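VAL-1 (Chlorella virus, PDB 3GNE) probably cleaves alginate by beta-elimination, as a polysaccharide lyase of family 14 with pH-dependent modes of action. Local coordinates at residues A42-N47 / T219-P224; F59-V64 / T236-K241; F85-G90 / L160-W165. All coordinates share one frame; numbering follows the deposited sequence. Where two conformers were deposited one is given.

Contact 1. Residues A42-N47 / T219-P224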
ATOM      1  N   ALA A  42       6.442  10.737   9.278  1.00  8.69           N
ATOM      2  CA  ALA A  42       6.956  10.657   7.887  1.00  8.28           C
ATOM      3  C   ALA A  42       7.332  12.047   7.410  1.00  7.93           C
ATOM      4  O   ALA A  42       6.445  12.951   7.339  1.00 10.98           O
ATOM      5  CB  ALA A  42       5.878  10.099   6.977  1.00  9.70           C
ATOM      6  N   VAL A  43       8.604  12.212   7.126  1.00  7.70           N
ATOM      7  CA  VAL A  43       9.110  13.535   6.715  1.00  7.97           C
ATOM      8  C   VAL A  43       9.302  13.547   5.228  1.00  7.79           C
ATOM      9  O   VAL A  43      10.048  12.742   4.673  1.00  8.32           O
ATOM     10  CB  VAL A  43      10.434  13.796   7.440  1.00  9.62           C
ATOM     11  CG1 VAL A  43      11.124  15.041   6.889  1.00 10.16           C
ATOM     12  CG2 VAL A  43      10.194  13.926   8.941  1.00 11.00           C
ATOM     13  N   TYR A  44       8.593  14.434   4.556  1.00  8.88           N
ATOM     14  CA  TYR A  44       8.679  14.563   3.105  1.00  7.86           C
ATOM     15  C   TYR A  44       9.323  15.908   2.815  1.00  9.11           C
ATOM     16  O   TYR A  44       8.654  16.960   2.951  1.00 10.18           O
ATOM     17  CB  TYR A  44       7.307  14.479   2.468  1.00  9.64           C
ATOM     18  CG  TYR A  44       6.446  13.258   2.773  1.00  8.39           C
ATOM     19  CD1 TYR A  44       6.531  12.063   2.054  1.00  7.78           C
ATOM     20  CD2 TYR A  44       5.527  13.350   3.821  1.00  7.79           C
ATOM     21  CE1 TYR A  44       5.751  10.953   2.340  1.00  7.84           C
ATOM     22  CE2 TYR A  44       4.745  12.270   4.076  1.00  8.87           C
ATOM     23  CZ  TYR A  44       4.827  11.086   3.368  1.00  7.69           C
ATOM     24  OH  TYR A  44       3.994  10.044   3.703  1.00  8.53           O
ATOM     25  N   ASP A  45      10.606  15.904   2.422  1.00  8.97           N
ATOM     26  CA  ASP A  45      11.161  17.214   2.054  1.00  9.31           C
ATOM     27  C   ASP A  45      10.625  17.715   0.721  1.00  8.88           C
ATOM     28  O   ASP A  45      10.157  16.938  -0.131  1.00  9.23           O
ATOM     29  CB  ASP A  45      12.681  17.089   1.939  1.00 10.15           C
ATOM     30  CG  ASP A  45      13.407  17.024   3.283  1.00 10.77           C
ATOM     31  OD1 ASP A  45      12.749  17.180   4.359  1.00 13.43           O
ATOM     32  OD2 ASP A  45      14.643  16.836   3.192  1.00 12.73           O
ATOM     33  N   LYS A  46      10.704  19.029   0.519  1.00  9.69           N
ATOM     34  CA  LYS A  46      10.421  19.600  -0.774  1.00  9.20           C
ATOM     35  C   LYS A  46      11.179  18.858  -1.877  1.00  9.14           C
ATOM     36  O   LYS A  46      12.378  18.553  -1.737  1.00 10.04           O
ATOM     37  CB  LYS A  46      10.903  21.065  -0.755  1.00 10.88           C
ATOM     38  CG  LYS A  46      10.490  21.761  -2.074  1.00 13.24           C
ATOM     39  CD  LYS A  46      10.669  23.280  -1.967  1.00 18.18           C
ATOM     40  CE  LYS A  46      10.194  24.029  -3.193  1.00 29.82           C
ATOM     41  NZ  LYS A  46      10.486  25.504  -3.078  1.00 49.02           N
ATOM     42  N   ASN A  47      10.511  18.576  -2.976  0.50  8.78           N
ATOM     43  CA  ASN A  47      11.126  17.950  -4.139  0.50  9.54           C
ATOM     44  C   ASN A  47      11.455  16.481  -3.898  0.50  8.89           C
ATOM     45  O   ASN A  47      12.169  15.893  -4.735  0.50  9.59           O
ATOM     46  CB  ASN A  47      12.366  18.714  -4.595  0.50 13.29           C
ATOM     47  CG  ASN A  47      12.465  18.738  -6.109  0.50 14.14           C
ATOM     48  OD1 ASN A  47      11.564  18.265  -6.817  0.50 18.15           O
ATOM     49  ND2 ASN A  47      13.553  19.287  -6.639  0.50 17.55           N
ATOM     50  N   THR A 219       6.272   4.972   1.483  1.00  7.13           N
ATOM     51  CA  THR A 219       5.441   6.156   1.305  1.00  6.95           C
ATOM     52  C   THR A 219       6.297   7.288   0.746  1.00  6.82           C
ATOM     53  O   THR A 219       7.413   7.552   1.186  1.00  7.66           O
ATOM     54  CB  THR A 219       4.760   6.546   2.620  1.00  7.29           C
ATOM     55  OG1 THR A 219       3.900   7.686   2.346  1.00  7.85           O
ATOM     56  CG2 THR A 219       5.702   6.957   3.759  1.00  8.80           C
ATOM     57  N   PHE A 220       5.763   7.913  -0.299  1.00  6.65           N
ATOM     58  CA  PHE A 220       6.471   8.976  -1.036  1.00  7.16           C
ATOM     59  C   PHE A 220       5.501   9.639  -1.948  1.00  6.54           C
ATOM     60  O   PHE A 220       4.440   9.041  -2.279  1.00  7.56           O
ATOM     61  CB  PHE A 220       7.663   8.371  -1.828  1.00  7.38           C
ATOM     62  CG  PHE A 220       7.255   7.293  -2.806  1.00  7.63           C
ATOM     63  CD1 PHE A 220       7.278   5.949  -2.386  1.00  8.72           C
ATOM     64  CD2 PHE A 220       6.849   7.603  -4.121  1.00  7.80           C
ATOM     65  CE1 PHE A 220       6.885   4.956  -3.278  1.00  8.29           C
ATOM     66  CE2 PHE A 220       6.475   6.600  -4.995  1.00  8.19           C
ATOM     67  CZ  PHE A 220       6.492   5.264  -4.570  1.00  8.27           C
ATOM     68  N   PHE A 221       5.838  10.853  -2.429  1.00  6.74           N
ATOM     69  CA  PHE A 221       5.008  11.544  -3.371  1.00  7.16           C
ATOM     70  C   PHE A 221       5.191  11.058  -4.793  1.00  7.06           C
ATOM     71  O   PHE A 221       6.294  10.755  -5.227  1.00  8.04           O
ATOM     72  CB  PHE A 221       5.363  13.053  -3.364  1.00  7.44           C
ATOM     73  CG  PHE A 221       4.628  13.820  -2.261  1.00  7.04           C
ATOM     74  CD1 PHE A 221       3.633  14.725  -2.625  1.00  7.06           C
ATOM     75  CD2 PHE A 221       4.928  13.617  -0.912  1.00  7.92           C
ATOM     76  CE1 PHE A 221       2.905  15.397  -1.649  1.00  8.05           C
ATOM     77  CE2 PHE A 221       4.187  14.273   0.083  1.00  7.94           C
ATOM     78  CZ  PHE A 221       3.194  15.175  -0.308  1.00  7.78           C
ATOM     79  N   GLY A 222       4.064  11.033  -5.532  1.00  7.24           N
ATOM     80  CA  GLY A 222       4.147  10.802  -6.956  1.00  8.87           C
ATOM     81  C   GLY A 222       4.215   9.327  -7.323  1.00  8.47           C
ATOM     82  O   GLY A 222       3.873   8.431  -6.580  1.00  9.61           O
ATOM     83  N   GLY A 223       4.644   9.090  -8.520  1.00 10.61           N
ATOM     84  CA  GLY A 223       4.917  10.108  -9.518  1.00 12.58           C
ATOM     85  C   GLY A 223       3.676  10.625 -10.214  1.00 17.29           C
ATOM     86  O   GLY A 223       2.582  10.095  -9.954  1.00 18.57           O
ATOM     87  N   PRO A 224       3.907  11.629 -11.094  1.00 20.01           N
ATOM     88  CA  PRO A 224       5.266  12.186 -11.276  1.00 18.00           C
ATOM     89  C   PRO A 224       5.541  13.443 -10.474  1.00 21.79           C
ATOM     90  O   PRO A 224       6.657  13.942 -10.593  1.00 25.71           O
ATOM     91  CB  PRO A 224       5.291  12.512 -12.784  1.00 24.48           C
ATOM     92  CG  PRO A 224       3.883  13.033 -12.970  1.00 22.59           C
ATOM     93  CD  PRO A 224       3.002  12.264 -12.046  1.00 22.03           C
TER

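Contact 2. Residues F59-V64 / T236-K241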
ATOM      1  N   PHE A  59       9.321   7.026   4.144  1.00  7.10           N
ATOM      2  CA  PHE A  59      10.053   5.914   4.766  1.00  6.42           C
ATOM      3  C   PHE A  59       9.471   4.636   4.181  1.00  7.21           C
ATOM      4  O   PHE A  59       8.365   4.658   3.629  1.00  7.49           O
ATOM      5  CB  PHE A  59      10.008   5.907   6.300  1.00  7.59           C
ATOM      6  CG  PHE A  59       8.659   5.548   6.926  1.00  7.90           C
ATOM      7  CD1 PHE A  59       8.514   4.292   7.511  1.00  9.02           C
ATOM      8  CD2 PHE A  59       7.578   6.418   6.935  1.00  8.07           C
ATOM      9  CE1 PHE A  59       7.324   3.891   8.112  1.00  8.63           C
ATOM     10  CE2 PHE A  59       6.370   6.046   7.536  1.00  8.67           C
ATOM     11  CZ  PHE A  59       6.262   4.795   8.108  1.00 10.16           C
ATOM     12  N   SER A  60      10.230   3.557   4.348  1.00  6.83           N
ATOM     13  CA  SER A  60       9.763   2.272   3.815  1.00  7.41           C
ATOM     14  C   SER A  60      10.188   1.145   4.736  1.00  7.28           C
ATOM     15  O   SER A  60      11.112   1.276   5.507  1.00  7.76           O
ATOM     16  CB  SER A  60      10.334   2.071   2.396  1.00  7.18           C
ATOM     17  OG  SER A  60      11.727   1.907   2.449  1.00  8.95           O
ATOM     18  N   PHE A  61       9.473   0.012   4.537  1.00  7.24           N
ATOM     19  CA  PHE A  61       9.903  -1.251   5.167  1.00  6.97           C
ATOM     20  C   PHE A  61       9.111  -2.370   4.503  1.00  7.11           C
ATOM     21  O   PHE A  61       8.080  -2.123   3.911  1.00  8.29           O
ATOM     22  CB  PHE A  61       9.688  -1.269   6.692  1.00  7.24           C
ATOM     23  CG  PHE A  61       8.256  -1.153   7.151  1.00  8.15           C
ATOM     24  CD1 PHE A  61       7.517  -2.335   7.377  1.00  8.17           C
ATOM     25  CD2 PHE A  61       7.664   0.071   7.424  1.00  8.80           C
ATOM     26  CE1 PHE A  61       6.226  -2.271   7.852  1.00  8.70           C
ATOM     27  CE2 PHE A  61       6.340   0.171   7.860  1.00  8.95           C
ATOM     28  CZ  PHE A  61       5.653  -1.027   8.072  1.00  9.80           C
ATOM     29  N   SER A  62       9.605  -3.612   4.644  0.50  6.02           N
ATOM     30  CA  SER A  62       8.753  -4.741   4.264  0.50  5.42           C
ATOM     31  C   SER A  62       8.516  -5.587   5.513  0.50  6.59           C
ATOM     32  O   SER A  62       9.220  -5.444   6.515  0.50 10.34           O
ATOM     33  CB  SER A  62       9.406  -5.578   3.166  0.50  5.56           C
ATOM     34  OG  SER A  62      10.660  -6.098   3.622  0.50  4.28           O
ATOM     35  N   ALA A  63       7.513  -6.464   5.397  1.00  7.66           N
ATOM     36  CA  ALA A  63       7.217  -7.361   6.494  1.00  7.90           C
ATOM     37  C   ALA A  63       6.575  -8.610   5.930  1.00  8.75           C
ATOM     38  O   ALA A  63       5.797  -8.552   4.969  1.00  8.89           O
ATOM     39  CB  ALA A  63       6.283  -6.725   7.505  1.00  9.58           C
ATOM     40  N   VAL A  64       6.839  -9.736   6.553  1.00  9.27           N
ATOM     41  CA  VAL A  64       6.161 -11.012   6.232  1.00 10.00           C
ATOM     42  C   VAL A  64       5.657 -11.550   7.566  1.00  9.58           C
ATOM     43  O   VAL A  64       6.308 -12.386   8.202  1.00 10.60           O
ATOM     44  CB  VAL A  64       7.090 -11.993   5.505  1.00 10.46           C
ATOM     45  CG1 VAL A  64       6.315 -13.212   5.066  1.00 12.60           C
ATOM     46  CG2 VAL A  64       7.749 -11.372   4.241  1.00 10.90           C
ATOM     47  N   THR A 236       0.290   5.368  12.047  1.00  9.02           N
ATOM     48  CA  THR A 236       0.252   4.586  13.295  1.00  9.29           C
ATOM     49  C   THR A 236      -0.634   3.386  13.125  1.00  8.64           C
ATOM     50  O   THR A 236      -1.390   3.286  12.172  1.00  9.17           O
ATOM     51  CB  THR A 236      -0.241   5.496  14.461  1.00 10.72           C
ATOM     52  OG1 THR A 236       0.011   4.842  15.713  1.00 11.85           O
ATOM     53  CG2 THR A 236      -1.741   5.823  14.307  1.00 11.22           C
ATOM     54  N   ASN A 237      -0.569   2.475  14.105  1.00  9.28           N
ATOM     55  CA  ASN A 237      -1.511   1.383  14.230  1.00 11.04           C
ATOM     56  C   ASN A 237      -1.523   0.512  12.975  1.00 10.55           C
ATOM     57  O   ASN A 237      -2.591   0.243  12.398  1.00 10.66           O
ATOM     58  CB  ASN A 237      -2.938   1.896  14.543  1.00 12.12           C
ATOM     59  CG  ASN A 237      -3.743   0.791  15.195  1.00 13.01           C
ATOM     60  OD1 ASN A 237      -3.217  -0.171  15.755  1.00 14.74           O
ATOM     61  ND2 ASN A 237      -5.085   0.930  15.106  1.00 15.26           N
ATOM     62  N   PHE A 238      -0.365   0.066  12.555  1.00  9.58           N
ATOM     63  CA  PHE A 238      -0.271  -0.868  11.430  1.00  8.84           C
ATOM     64  C   PHE A 238      -0.758  -2.238  11.885  1.00  9.19           C
ATOM     65  O   PHE A 238      -0.253  -2.788  12.868  1.00 10.29           O
ATOM     66  CB  PHE A 238       1.202  -0.998  10.987  1.00  9.83           C
ATOM     67  CG  PHE A 238       1.713   0.245  10.287  1.00  8.83           C
ATOM     68  CD1 PHE A 238       1.629   0.336   8.902  1.00  9.98           C
ATOM     69  CD2 PHE A 238       2.283   1.303  10.977  1.00 10.87           C
ATOM     70  CE1 PHE A 238       2.165   1.486   8.254  1.00  9.47           C
ATOM     71  CE2 PHE A 238       2.792   2.426  10.372  1.00 10.57           C
ATOM     72  CZ  PHE A 238       2.712   2.515   8.987  1.00 10.70           C
ATOM     73  N   GLN A 239      -1.762  -2.796  11.210  1.00  9.67           N
ATOM     74  CA  GLN A 239      -2.383  -4.045  11.565  1.00 10.20           C
ATOM     75  C   GLN A 239      -2.440  -4.982  10.366  1.00 10.23           C
ATOM     76  O   GLN A 239      -2.587  -4.562   9.233  1.00 10.90           O
ATOM     77  CB  GLN A 239      -3.840  -3.803  12.057  1.00 11.06           C
ATOM     78  CG  GLN A 239      -3.862  -2.958  13.321  1.00 13.61           C
ATOM     79  CD  GLN A 239      -5.266  -2.646  13.770  1.00 18.74           C
ATOM     80  OE1 GLN A 239      -6.071  -2.320  12.889  1.00 21.69           O
ATOM     81  NE2 GLN A 239      -5.594  -2.713  15.048  1.00 26.77           N
ATOM     82  N   MET A 240      -2.342  -6.267  10.733  1.00 10.37           N
ATOM     83  CA  MET A 240      -2.594  -7.333   9.773  0.50 10.55           C
ATOM     84  C   MET A 240      -3.943  -7.941  10.158  1.00 10.59           C
ATOM     85  O   MET A 240      -4.089  -8.322  11.342  1.00 11.52           O
ATOM     86  CB  MET A 240      -1.494  -8.390   9.760  0.50  9.70           C
ATOM     87  CG  MET A 240      -1.694  -9.378   8.619  0.50  7.33           C
ATOM     88  SD  MET A 240      -0.406 -10.625   8.456  0.50  6.97           S
ATOM     89  CE  MET A 240      -0.567 -11.539  10.056  0.50  6.37           C
ATOM     90  N   LYS A 241      -4.882  -8.026   9.240  1.00 10.80           N
ATOM     91  CA  LYS A 241      -6.257  -8.402   9.580  1.00 13.54           C
ATOM     92  C   LYS A 241      -6.745  -9.520   8.672  1.00 13.91           C
ATOM     93  O   LYS A 241      -6.233  -9.645   7.559  1.00 13.10           O
ATOM     94  CB  LYS A 241      -7.194  -7.187   9.438  1.00 12.39           C
ATOM     95  CG  LYS A 241      -6.778  -6.020  10.362  1.00 13.95           C
ATOM     96  CD  LYS A 241      -7.698  -4.797  10.198  1.00 17.33           C
ATOM     97  CE  LYS A 241      -9.113  -5.140  10.629  1.00 16.04           C
ATOM     98  NZ  LYS A 241      -9.992  -3.923  10.591  1.00 19.53           N
TER

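Contact 3. Residues F85-G90 / L160-W165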
ATOM      1  N   PHE A  85      -1.305  20.363   4.914  1.00 10.88           N
ATOM      2  CA  PHE A  85      -0.517  19.428   4.122  1.00 10.41           C
ATOM      3  C   PHE A  85      -0.924  19.533   2.675  1.00  9.29           C
ATOM      4  O   PHE A  85      -2.131  19.614   2.362  1.00 11.09           O
ATOM      5  CB  PHE A  85      -0.794  18.003   4.708  1.00 10.32           C
ATOM      6  CG  PHE A  85       0.084  16.932   4.088  1.00  9.11           C
ATOM      7  CD1 PHE A  85       1.253  16.567   4.748  1.00  8.92           C
ATOM      8  CD2 PHE A  85      -0.258  16.282   2.902  1.00  8.94           C
ATOM      9  CE1 PHE A  85       2.079  15.567   4.201  1.00 10.64           C
ATOM     10  CE2 PHE A  85       0.548  15.294   2.347  1.00  9.69           C
ATOM     11  CZ  PHE A  85       1.699  14.935   3.025  1.00 10.28           C
ATOM     12  N   ASP A  86       0.031  19.526   1.773  1.00  9.56           N
ATOM     13  CA  ASP A  86      -0.277  19.644   0.352  1.00  9.82           C
ATOM     14  C   ASP A  86      -0.132  18.266  -0.287  1.00  9.45           C
ATOM     15  O   ASP A  86       0.989  17.739  -0.397  1.00  9.62           O
ATOM     16  CB  ASP A  86       0.668  20.701  -0.275  1.00 10.43           C
ATOM     17  CG  ASP A  86       0.355  21.010  -1.720  1.00 10.39           C
ATOM     18  OD1 ASP A  86      -0.271  20.159  -2.428  1.00 11.47           O
ATOM     19  OD2 ASP A  86       0.777  22.118  -2.208  1.00 12.97           O
ATOM     20  N   PHE A  87      -1.223  17.662  -0.693  1.00 10.04           N
ATOM     21  CA  PHE A  87      -1.216  16.348  -1.300  1.00  9.15           C
ATOM     22  C   PHE A  87      -0.681  16.307  -2.714  1.00  9.86           C
ATOM     23  O   PHE A  87      -0.522  15.199  -3.263  1.00  8.83           O
ATOM     24  CB  PHE A  87      -2.680  15.834  -1.316  1.00  9.60           C
ATOM     25  CG  PHE A  87      -3.284  15.580   0.063  1.00 10.15           C
ATOM     26  CD1 PHE A  87      -2.902  14.452   0.792  1.00  9.28           C
ATOM     27  CD2 PHE A  87      -4.211  16.455   0.629  1.00 11.20           C
ATOM     28  CE1 PHE A  87      -3.406  14.189   2.070  1.00 11.30           C
ATOM     29  CE2 PHE A  87      -4.726  16.201   1.899  1.00 12.45           C
ATOM     30  CZ  PHE A  87      -4.327  15.095   2.624  1.00 12.04           C
ATOM     31  N   ALA A  88      -0.405  17.466  -3.296  1.00  8.93           N
ATOM     32  CA  ALA A  88       0.120  17.559  -4.646  1.00  8.97           C
ATOM     33  C   ALA A  88      -0.813  16.764  -5.551  1.00  9.30           C
ATOM     34  O   ALA A  88      -2.025  16.996  -5.495  1.00 10.00           O
ATOM     35  CB  ALA A  88       1.564  17.115  -4.714  1.00 10.12           C
ATOM     36  N   ARG A  89      -0.263  15.869  -6.391  1.00  8.43           N
ATOM     37  CA  ARG A  89      -1.165  15.065  -7.235  1.00  9.24           C
ATOM     38  C   ARG A  89      -1.056  13.591  -6.902  1.00  9.53           C
ATOM     39  O   ARG A  89      -1.295  12.744  -7.761  1.00 12.76           O
ATOM     40  CB  ARG A  89      -0.899  15.348  -8.730  1.00 11.50           C
ATOM     41  CG  ARG A  89      -1.182  16.823  -9.012  1.00 16.81           C
ATOM     42  CD  ARG A  89      -1.097  17.216 -10.500  1.00 17.63           C
ATOM     43  NE  ARG A  89      -2.399  17.004 -11.125  1.00 20.36           N
ATOM     44  CZ  ARG A  89      -2.802  17.471 -12.301  1.00 16.69           C
ATOM     45  NH1 ARG A  89      -1.929  18.201 -12.980  1.00 17.41           N
ATOM     46  NH2 ARG A  89      -4.041  17.198 -12.742  1.00 19.92           N
ATOM     47  N   GLY A  90      -0.834  13.277  -5.630  1.00  8.37           N
ATOM     48  CA  GLY A  90      -0.937  11.935  -5.104  1.00  8.62           C
ATOM     49  C   GLY A  90       0.408  11.332  -4.710  1.00  7.58           C
ATOM     50  O   GLY A  90       1.501  11.955  -4.833  1.00  8.69           O
ATOM     51  N   LEU A 160      -9.399  11.671   2.684  1.00 10.89           N
ATOM     52  CA  LEU A 160      -8.397  11.916   3.736  1.00 10.60           C
ATOM     53  C   LEU A 160      -8.585  13.332   4.265  1.00 11.75           C
ATOM     54  O   LEU A 160      -8.254  14.322   3.592  1.00 15.68           O
ATOM     55  CB  LEU A 160      -6.993  11.707   3.186  1.00 10.08           C
ATOM     56  CG  LEU A 160      -6.736  10.308   2.620  1.00 10.93           C
ATOM     57  CD1 LEU A 160      -5.380  10.317   1.900  1.00 12.06           C
ATOM     58  CD2 LEU A 160      -6.745   9.264   3.747  1.00 13.03           C
ATOM     59  N   LYS A 161      -9.143  13.416   5.466  1.00 11.22           N
ATOM     60  CA  LYS A 161      -9.404  14.699   6.065  1.00 11.51           C
ATOM     61  C   LYS A 161      -8.214  15.192   6.838  1.00 11.35           C
ATOM     62  O   LYS A 161      -7.355  14.406   7.251  1.00 12.66           O
ATOM     63  CB  LYS A 161     -10.613  14.569   7.000  1.00 13.23           C
ATOM     64  CG  LYS A 161     -11.877  14.000   6.358  1.00 14.66           C
ATOM     65  CD  LYS A 161     -12.297  14.689   5.061  1.00 18.89           C
ATOM     66  CE  LYS A 161     -13.609  14.028   4.605  1.00 21.55           C
ATOM     67  NZ  LYS A 161     -14.071  14.572   3.299  1.00 25.06           N
ATOM     68  N   TYR A 162      -8.135  16.509   7.062  1.00 11.56           N
ATOM     69  CA  TYR A 162      -7.057  17.073   7.893  1.00 11.22           C
ATOM     70  C   TYR A 162      -7.311  16.929   9.388  1.00 11.20           C
ATOM     71  O   TYR A 162      -8.456  16.955   9.869  1.00 12.48           O
ATOM     72  CB  TYR A 162      -6.899  18.580   7.575  1.00 12.39           C
ATOM     73  CG  TYR A 162      -6.341  18.911   6.221  1.00 11.95           C
ATOM     74  CD1 TYR A 162      -5.119  18.459   5.823  1.00 12.12           C
ATOM     75  CD2 TYR A 162      -7.059  19.700   5.294  1.00 16.50           C
ATOM     76  CE1 TYR A 162      -4.602  18.754   4.576  1.00 12.71           C
ATOM     77  CE2 TYR A 162      -6.558  20.017   4.042  1.00 18.93           C
ATOM     78  CZ  TYR A 162      -5.316  19.523   3.700  1.00 15.49           C
ATOM     79  OH  TYR A 162      -4.801  19.844   2.466  1.00 17.17           O
ATOM     80  N   ASP A 163      -6.222  16.843  10.156  1.00 11.81           N
ATOM     81  CA  ASP A 163      -6.267  16.922  11.612  1.00 12.97           C
ATOM     82  C   ASP A 163      -7.078  15.790  12.225  1.00 13.00           C
ATOM     83  O   ASP A 163      -7.726  15.983  13.280  1.00 14.06           O
ATOM     84  CB  ASP A 163      -6.839  18.318  11.978  1.00 13.39           C
ATOM     85  CG  ASP A 163      -5.829  19.434  11.821  1.00 14.55           C
ATOM     86  OD1 ASP A 163      -4.630  19.177  11.598  1.00 13.32           O
ATOM     87  OD2 ASP A 163      -6.233  20.628  11.957  1.00 13.63           O
ATOM     88  N   VAL A 164      -7.120  14.623  11.616  1.00 12.53           N
ATOM     89  CA  VAL A 164      -7.827  13.449  12.114  1.00 14.08           C
ATOM     90  C   VAL A 164      -7.036  12.178  11.819  1.00 12.88           C
ATOM     91  O   VAL A 164      -6.283  12.121  10.846  1.00 13.40           O
ATOM     92  CB  VAL A 164      -9.166  13.196  11.425  1.00 18.75           C
ATOM     93  CG1 VAL A 164     -10.029  14.413  11.468  1.00 22.64           C
ATOM     94  CG2 VAL A 164      -9.051  12.835   9.952  1.00 22.61           C
ATOM     95  N   TRP A 165      -7.249  11.158  12.627  1.00 12.70           N
ATOM     96  CA  TRP A 165      -6.658   9.879  12.287  1.00 12.08           C
ATOM     97  C   TRP A 165      -7.499   9.195  11.244  1.00 12.55           C
ATOM     98  O   TRP A 165      -8.563   8.615  11.535  1.00 18.49           O
ATOM     99  CB  TRP A 165      -6.498   9.045  13.562  1.00 12.70           C
ATOM    100  CG  TRP A 165      -5.410   9.634  14.412  1.00 12.33           C
ATOM    101  CD1 TRP A 165      -5.534  10.383  15.535  1.00 14.43           C
ATOM    102  CD2 TRP A 165      -4.011   9.506  14.166  1.00 11.60           C
ATOM    103  NE1 TRP A 165      -4.307  10.748  16.035  1.00 14.99           N
ATOM    104  CE2 TRP A 165      -3.340  10.208  15.192  1.00 13.22           C
ATOM    105  CE3 TRP A 165      -3.281   8.866  13.179  1.00 11.33           C
ATOM    106  CZ2 TRP A 165      -1.967  10.270  15.247  1.00 13.28           C
ATOM    107  CZ3 TRP A 165      -1.902   8.939  13.225  1.00 11.73           C
ATOM    108  CH2 TRP A 165      -1.245   9.639  14.248  1.00 13.25           C
TER

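Contact 1. Residues A42-N47 / T219-P224
Tyr44 reaches from one sheet of a jelly-roll beta sandwich to the other, where it meets Thr219 and Phe221. It ends strand 37-44 in its own sheet. Thr219 and Phe221 belong to strand 212-221 of the other sheet. The two short strand segments run 8.4 Å apart at closest, at 21° to each other. Tyr44 CG lies anti to the carbonyl carbon (chi1 -55°), and the ring points at the opposing strand. From the root outward, CB first touches Phe221 CE2 at 3.9 Å. CG is closer to that same CE2, at 3.7 Å, and CD1 packs on Phe221 CD2. The edge of Phe221 thus meets one face of the Tyr44 ring. This is a T-shaped pair, with planes at 79° and centroids 5.2 Å apart. Farther out, CE1 comes to 4.0 Å from Phe220 CA, near the ring plane. The phenol oxygen then reaches Thr219. Thr219 OG1 also hydrogen-bonds to Lys92 O, so this buried hydroxyl has two polar partners. Trp119 makes a second edge-to-face pair with Phe221. At the tip, Tyr44 OH and Thr219 OG1 are 2.7 Å apart in a hydrogen bond, and Thr219 OG1 lies in the plane of the tyrosine ring.

Contact 2. Residues F59-V64 / T236-K241
Phe59 O accepts a probable hydrogen bond from Thr219 N, which ties strand 59-63 to strand 212-221. The Phe59 ring leaves the same residue and reaches Phe238. No hydrogen bond joins residues 59-64 to residues 236-241. The contact is made by three buried phenylalanine rings. Phe59 and Phe61 stand two residues apart on one strand, and both start out toward Phe238. In each of them CG sits between the backbone N and the carbonyl carbon (chi1 71° for Phe59, 63° for Phe61). The two rings therefore leave the strand in the same way and lie side by side. Phe59 CE1 lies at the edge of the Phe61 ring, in its plane, 3.9 Å from Phe61 CE2. Phe238 comes from strand 231-241 on the other side. Phe61 points its CZ corner at one face of the Phe238 ring. The closest atoms are Phe61 CZ and Phe238 CE1, at 4.3 Å, so the touch falls toward the rim of that face. The planes stand at 76° and the centroids are 5.7 Å apart, a T-shaped pair. Phe59 meets the same ring differently. Its CZ comes to 4.3 Å from Phe238 CZ, near the plane of the Phe59 ring, but obliquely to Phe238. Trp217 of strand 212-221 meets all three rings, edge-to-face with Phe238. Phe59 also packs on Val40 and Ala42 of strand 37-44. Phe61 CA and Phe238 CA, at the roots of the T-shaped pair, are 11.9 Å apart. Across the two segments the rings, not the backbones, make the contact. Such an aromatic layer, closed between two facing antiparallel sheets, is the core of a concanavalin-type jelly-roll beta sandwich.

Contact 3. Residues F85-G90 / L160-W165
An Asx turn, Asp86 to Ala88, holds Phe87 at its middle and follows Phe85; both phenylalanines meet Tyr162. The contact joins two loops, each of which connects one sheet of the jelly-roll sandwich to the other. The loop of residues 85-90 leads from strand 72-80 to strand 91-99, and that of residues 160-165 from strand 149-151 to strand 166-173. In the turn, Asp86 OD1 accepts from Ala88 N at 2.8 Å, on its anti side, tilted out of the carboxylate plane. Gly90 N also bonds back to Phe87 O. These bonds fold the loop locally. Tyr162 then links it to the second loop. With chi1 at -69° the ring leaves on the side of the backbone N, and its end reaches the Phe85 carbonyl. Its flank packs too, with CE1 3.9 Å from Phe85 CB. Phe87 runs past Tyr162 in the opposite direction. The two ring planes are only 25° apart, but the centroids are 5.7 Å apart and the rings barely overlap. Their closest ring carbons are Phe87 CE2 and Tyr162 CE1, at 3.7 Å. Phe85 CD2 lies 3.8 Å above one face of Phe87, toward the rim. The outer end of Phe87 reaches Leu160, with CZ 4.3 Å from Leu160 CB. Tyr81 adds an edge-to-face partner for Phe87, and Trp119 NE1 bonds to Phe87 O. Tyr162 is exposed, but its OH donates to Phe85 O at 2.7 Å, nearly in line with the carbonyl (C=O...O angle 163°).

How the contacts relate
Contacts 1 and 2 both bridge the two sheets of the sandwich, with centres about 19 Å apart. Their segments alternate along the chain. Ala42 CB of contact 1 packs on Phe59 CD2 of contact 2 at 4.1 Å. Contact 3 is nested within the chain loops that both close. Its centre lies about 13 Å from that of contact 1, and Gly222 N probably hydrogen-bonds to Gly90 O at 2.8 Å. Phe221 CZ also meets Phe85 CZ at 3.7 Å. Contact 3 touches contact 2 where Trp165 CZ3 packs on Thr236 CG2. A citrate, probably from the crystallisation liquor, lies about 3 Å from the nearest Phe220 side-chain atom in contact 1.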